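Local coordinates for rhodopsin (Rubrobacter xylanophilus, PDB 6KFQ), which binds retinal within a bundle of transmembrane helices and pumps protons across the membrane, probably driven by light, at residues T79-A90 with F164-W175. Numbering follows the deposited sequence.
Sequences TPLLLLDLCLLA and FRTLAVLTIVLW. With RET (retinal), chain R; MPG ([(Z)-octadec-9-enyl] (2R)-2,3-bis(oxidanyl)propanoate), chain J; MPG ([(Z)-octadec-9-enyl] (2R)-2,3-bis(oxidanyl)propanoate), chain F.
Helix segments 79-90, from Thr-79 to Ala-90, and 164-175, from Phe-164 to Trp-175, run nearly antiparallel at 152°, their axes 10.4 Å apart at closest approach, with Leu-89 beside Phe-164 at one end and Thr-79 facing Trp-175 at the other. The indole of Trp-175 fills the retinal end. Its outer corner CH2 lies 3.6 Å from Thr-79 CB and 3.7 Å from Leu-83 CD2, while Leu-82 CD1 meets the ring edge near its plane, at CZ2. Retinal C20 rests 3.2 Å above one face of the indole, toward the rim, and the methyl CG2 of Thr-171 lies over the opposite face, likewise toward the rim. Thr-79 CG2 reaches retinal C13 at 3.4 Å, and OG1 of the same residue is hydrogen-bonded to Asp-108 and to the carbonyl of Trp-75. The third and sixth helices of the seven-helix microbial rhodopsin bundle thus supply part of the chromophore pocket. An alanine in place of Trp-175 would probably leave the C20 methyl without its flat support and open a gap beside Thr-79 and Leu-83. Farther along, Leu-86 packs as a knob into the hole formed by Phe-164, Leu-167, Ala-168 and Thr-171, its CD2 3.8 Å from Leu-167 CB and its CD1 pointing at the Thr-171 hydroxyl. Set beside its own backbone N, anti to the carbonyl carbon (chi1 -68°), Thr-171 OG1 turns back to donate a 2.8 Å hydrogen bond to Leu-167 O, which also accepts Thr-171 N from the other face of its carbonyl plane. The side chains of Leu-89 and Leu-167 cross at about a right angle, CD1 to CD1 3.7 Å. Phe-164 turns its CE1 edge toward Leu-86 O and also touches Ala-90 CB, while Ala-168 CB lies over one ring face and Phe-150 of helix 124-153 meets the ring edge-to-face.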
# COMPACT_ATOMS: atom_id res chain seq x y z
N THR A 79 -0.21 -3.94 -1.00
CA THR A 79 0.45 -3.05 -1.96
C THR A 79 0.28 -3.56 -3.40
O THR A 79 0.12 -2.74 -4.31
CB THR A 79 1.93 -2.79 -1.61
OG1 THR A 79 2.65 -4.02 -1.44
CG2 THR A 79 2.05 -1.95 -0.33
N PRO A 80 0.26 -4.88 -3.66
CA PRO A 80 -0.14 -5.31 -5.01
C PRO A 80 -1.54 -4.87 -5.38
O PRO A 80 -1.79 -4.49 -6.54
CB PRO A 80 -0.03 -6.84 -4.93
CG PRO A 80 0.96 -7.09 -3.89
CD PRO A 80 0.78 -6.01 -2.86
N LEU A 81 -2.49 -4.95 -4.44
CA LEU A 81 -3.86 -4.55 -4.72
C LEU A 81 -3.95 -3.06 -5.02
O LEU A 81 -4.75 -2.63 -5.87
CB LEU A 81 -4.78 -4.92 -3.56
CG LEU A 81 -5.09 -6.40 -3.32
CD1 LEU A 81 -5.85 -6.60 -2.01
CD2 LEU A 81 -5.89 -6.97 -4.47
N LEU A 82 -3.16 -2.24 -4.32
CA LEU A 82 -3.11 -0.81 -4.64
C LEU A 82 -2.58 -0.60 -6.05
O LEU A 82 -3.13 0.20 -6.82
CB LEU A 82 -2.24 -0.07 -3.62
CG LEU A 82 -2.87 0.15 -2.24
CD1 LEU A 82 -1.80 0.53 -1.26
CD2 LEU A 82 -3.98 1.21 -2.28
N LEU A 83 -1.50 -1.29 -6.40
CA LEU A 83 -1.00 -1.20 -7.77
C LEU A 83 -2.05 -1.69 -8.76
O LEU A 83 -2.20 -1.11 -9.84
CB LEU A 83 0.30 -1.99 -7.90
CG LEU A 83 1.39 -1.47 -6.96
CD1 LEU A 83 2.61 -2.38 -7.00
CD2 LEU A 83 1.76 -0.05 -7.35
N LEU A 84 -2.77 -2.75 -8.41
CA LEU A 84 -3.83 -3.26 -9.28
C LEU A 84 -4.90 -2.20 -9.52
O LEU A 84 -5.33 -1.99 -10.65
CB LEU A 84 -4.44 -4.52 -8.68
CG LEU A 84 -5.49 -5.21 -9.55
CD1 LEU A 84 -4.94 -5.50 -10.95
CD2 LEU A 84 -5.97 -6.49 -8.89
N ASP A 85 -5.36 -1.53 -8.45
CA ASP A 85 -6.26 -0.40 -8.63
C ASP A 85 -5.71 0.59 -9.65
O ASP A 85 -6.44 1.08 -10.52
CB ASP A 85 -6.50 0.32 -7.30
CG ASP A 85 -7.71 -0.19 -6.55
OD1 ASP A 85 -8.56 -0.88 -7.15
OD2 ASP A 85 -7.82 0.11 -5.34
N LEU A 86 -4.41 0.90 -9.56
CA LEU A 86 -3.84 1.88 -10.48
C LEU A 86 -3.79 1.33 -11.89
O LEU A 86 -4.05 2.05 -12.85
CB LEU A 86 -2.44 2.30 -10.01
CG LEU A 86 -2.32 3.12 -8.73
CD1 LEU A 86 -0.85 3.37 -8.38
CD2 LEU A 86 -3.08 4.44 -8.85
N CYS A 87 -3.46 0.04 -12.04
CA CYS A 87 -3.45 -0.58 -13.36
C CYS A 87 -4.83 -0.56 -14.00
O CYS A 87 -4.97 -0.30 -15.20
CB CYS A 87 -2.94 -2.02 -13.27
SG CYS A 87 -1.16 -2.18 -12.91
N LEU A 88 -5.87 -0.88 -13.22
CA LEU A 88 -7.22 -0.95 -13.79
C LEU A 88 -7.74 0.44 -14.17
O LEU A 88 -8.54 0.56 -15.10
CB LEU A 88 -8.16 -1.63 -12.80
CG LEU A 88 -7.74 -3.05 -12.43
CD1 LEU A 88 -8.64 -3.62 -11.34
CD2 LEU A 88 -7.75 -3.95 -13.65
N LEU A 89 -7.31 1.49 -13.46
CA LEU A 89 -7.61 2.85 -13.90
C LEU A 89 -6.94 3.16 -15.23
O LEU A 89 -7.58 3.67 -16.15
CB LEU A 89 -7.15 3.86 -12.85
CG LEU A 89 -7.96 4.02 -11.57
CD1 LEU A 89 -7.30 5.09 -10.71
CD2 LEU A 89 -9.41 4.38 -11.86
N ALA A 90 -5.63 2.88 -15.34
CA ALA A 90 -4.81 3.37 -16.45
C ALA A 90 -4.99 2.55 -17.72
O ALA A 90 -4.95 3.11 -18.83
CB ALA A 90 -3.33 3.36 -16.05
N PHE A 164 -6.41 9.09 -11.96
CA PHE A 164 -5.17 8.33 -11.99
C PHE A 164 -4.00 9.19 -11.55
O PHE A 164 -3.20 8.80 -10.69
CB PHE A 164 -4.88 7.76 -13.37
CG PHE A 164 -3.50 7.15 -13.42
CD1 PHE A 164 -3.29 5.87 -12.94
CD2 PHE A 164 -2.41 7.90 -13.84
CE1 PHE A 164 -2.01 5.31 -12.93
CE2 PHE A 164 -1.13 7.35 -13.82
CZ PHE A 164 -0.94 6.05 -13.36
N ARG A 165 -3.86 10.37 -12.15
CA ARG A 165 -2.73 11.23 -11.83
C ARG A 165 -2.72 11.61 -10.36
O ARG A 165 -1.67 11.61 -9.72
CB ARG A 165 -2.76 12.46 -12.73
CG ARG A 165 -2.36 12.15 -14.16
CD ARG A 165 -2.81 13.22 -15.13
NE ARG A 165 -2.60 12.79 -16.51
CZ ARG A 165 -3.22 13.32 -17.56
NH1 ARG A 165 -4.11 14.30 -17.38
NH2 ARG A 165 -2.97 12.87 -18.78
N THR A 166 -3.90 11.90 -9.81
CA THR A 166 -3.99 12.23 -8.39
C THR A 166 -3.55 11.06 -7.52
O THR A 166 -2.74 11.22 -6.60
CB THR A 166 -5.41 12.66 -8.04
OG1 THR A 166 -5.71 13.87 -8.74
CG2 THR A 166 -5.55 12.87 -6.54
N LEU A 167 -4.08 9.86 -7.79
CA LEU A 167 -3.73 8.71 -6.97
C LEU A 167 -2.28 8.30 -7.17
O LEU A 167 -1.62 7.84 -6.23
CB LEU A 167 -4.65 7.54 -7.29
CG LEU A 167 -6.13 7.74 -6.93
CD1 LEU A 167 -6.91 6.50 -7.29
CD2 LEU A 167 -6.28 8.08 -5.45
N ALA A 168 -1.77 8.43 -8.39
CA ALA A 168 -0.40 8.00 -8.65
C ALA A 168 0.61 8.91 -7.96
O ALA A 168 1.60 8.44 -7.40
CB ALA A 168 -0.14 7.94 -10.16
N VAL A 169 0.37 10.23 -8.00
CA VAL A 169 1.25 11.15 -7.28
C VAL A 169 1.14 10.92 -5.79
O VAL A 169 2.15 10.88 -5.08
CB VAL A 169 0.91 12.61 -7.65
CG1 VAL A 169 1.69 13.57 -6.79
CG2 VAL A 169 1.23 12.87 -9.10
N LEU A 170 -0.09 10.74 -5.28
CA LEU A 170 -0.26 10.43 -3.87
C LEU A 170 0.51 9.18 -3.48
O LEU A 170 1.17 9.13 -2.43
CB LEU A 170 -1.75 10.25 -3.56
CG LEU A 170 -2.05 9.81 -2.13
CD1 LEU A 170 -1.68 10.91 -1.15
CD2 LEU A 170 -3.52 9.45 -1.98
N THR A 171 0.40 8.14 -4.30
CA THR A 171 1.11 6.90 -4.06
C THR A 171 2.62 7.11 -4.04
O THR A 171 3.31 6.69 -3.11
CB THR A 171 0.70 5.88 -5.13
OG1 THR A 171 -0.69 5.52 -4.93
CG2 THR A 171 1.56 4.63 -5.11
N ILE A 172 3.16 7.78 -5.06
CA ILE A 172 4.61 7.95 -5.13
C ILE A 172 5.12 8.72 -3.91
O ILE A 172 6.10 8.32 -3.27
CB ILE A 172 5.00 8.64 -6.44
CG1 ILE A 172 4.70 7.74 -7.64
CG2 ILE A 172 6.49 9.01 -6.45
CD1 ILE A 172 4.86 8.47 -8.96
N VAL A 173 4.43 9.80 -3.54
CA VAL A 173 4.87 10.60 -2.39
C VAL A 173 4.83 9.77 -1.11
O VAL A 173 5.80 9.75 -0.34
CB VAL A 173 4.01 11.87 -2.26
CG1 VAL A 173 4.31 12.57 -0.96
CG2 VAL A 173 4.27 12.80 -3.45
N LEU A 174 3.71 9.10 -0.86
CA LEU A 174 3.56 8.38 0.40
C LEU A 174 4.48 7.16 0.44
O LEU A 174 5.10 6.89 1.48
CB LEU A 174 2.10 7.96 0.60
CG LEU A 174 1.09 9.07 0.89
CD1 LEU A 174 -0.29 8.47 1.02
CD2 LEU A 174 1.45 9.84 2.15
N TRP A 175 4.59 6.42 -0.67
CA TRP A 175 5.37 5.19 -0.61
C TRP A 175 6.84 5.48 -0.39
O TRP A 175 7.53 4.69 0.25
CB TRP A 175 5.19 4.36 -1.88
CG TRP A 175 3.84 3.69 -2.01
CD1 TRP A 175 2.63 4.16 -1.56
CD2 TRP A 175 3.57 2.42 -2.64
NE1 TRP A 175 1.63 3.26 -1.88
CE2 TRP A 175 2.17 2.19 -2.55
CE3 TRP A 175 4.37 1.46 -3.27
CZ2 TRP A 175 1.57 1.04 -3.06
CZ3 TRP A 175 3.77 0.32 -3.78
CH2 TRP A 175 2.38 0.12 -3.67
C1 RET R . 10.43 -1.13 3.14
C2 RET R . 11.85 -1.36 3.69
C3 RET R . 12.89 -1.72 2.65
C4 RET R . 12.95 -0.67 1.56
C5 RET R . 11.60 -0.18 1.10
C6 RET R . 10.46 -0.46 1.75
C7 RET R . 9.19 0.07 1.24
C8 RET R . 7.91 -0.17 1.64
C9 RET R . 6.68 0.37 1.12
C10 RET R . 5.54 0.13 1.79
C11 RET R . 4.21 0.57 1.46
C12 RET R . 3.18 0.22 2.22
C13 RET R . 1.79 0.56 2.01
C14 RET R . 0.86 0.01 2.82
C15 RET R . -0.57 0.18 2.77
C16 RET R . 9.74 -2.50 3.06
C17 RET R . 9.72 -0.27 4.20
C18 RET R . 11.66 0.49 -0.25
C19 RET R . 6.72 1.19 -0.14
C20 RET R . 1.45 1.47 0.86
C14 MPG J . -2.34 14.67 -3.71
C15 MPG J . -0.87 14.71 -4.06
C16 MPG J . 0.03 14.01 -3.06
C17 MPG J . -0.02 14.56 -1.66
C18 MPG J . 0.95 13.90 -0.71
C4 MPG F . 5.27 11.67 -13.88
C5 MPG F . 4.80 12.38 -12.64
C6 MPG F . 5.63 12.11 -11.41
C7 MPG F . 5.12 12.78 -10.14
C8 MPG F . 6.04 12.61 -8.96
C9 MPG F . 5.54 13.23 -7.69
C10 MPG F . 6.25 13.32 -6.60
C11 MPG F . 7.67 12.85 -6.51
C12 MPG F . 8.39 13.30 -5.27
C13 MPG F . 7.98 12.60 -3.99
C14 MPG F . 8.73 13.11 -2.78
C15 MPG F . 8.51 12.34 -1.50
C16 MPG F . 9.29 12.90 -0.33
C17 MPG F . 9.27 12.11 0.95
C18 MPG F . 10.12 12.72 2.04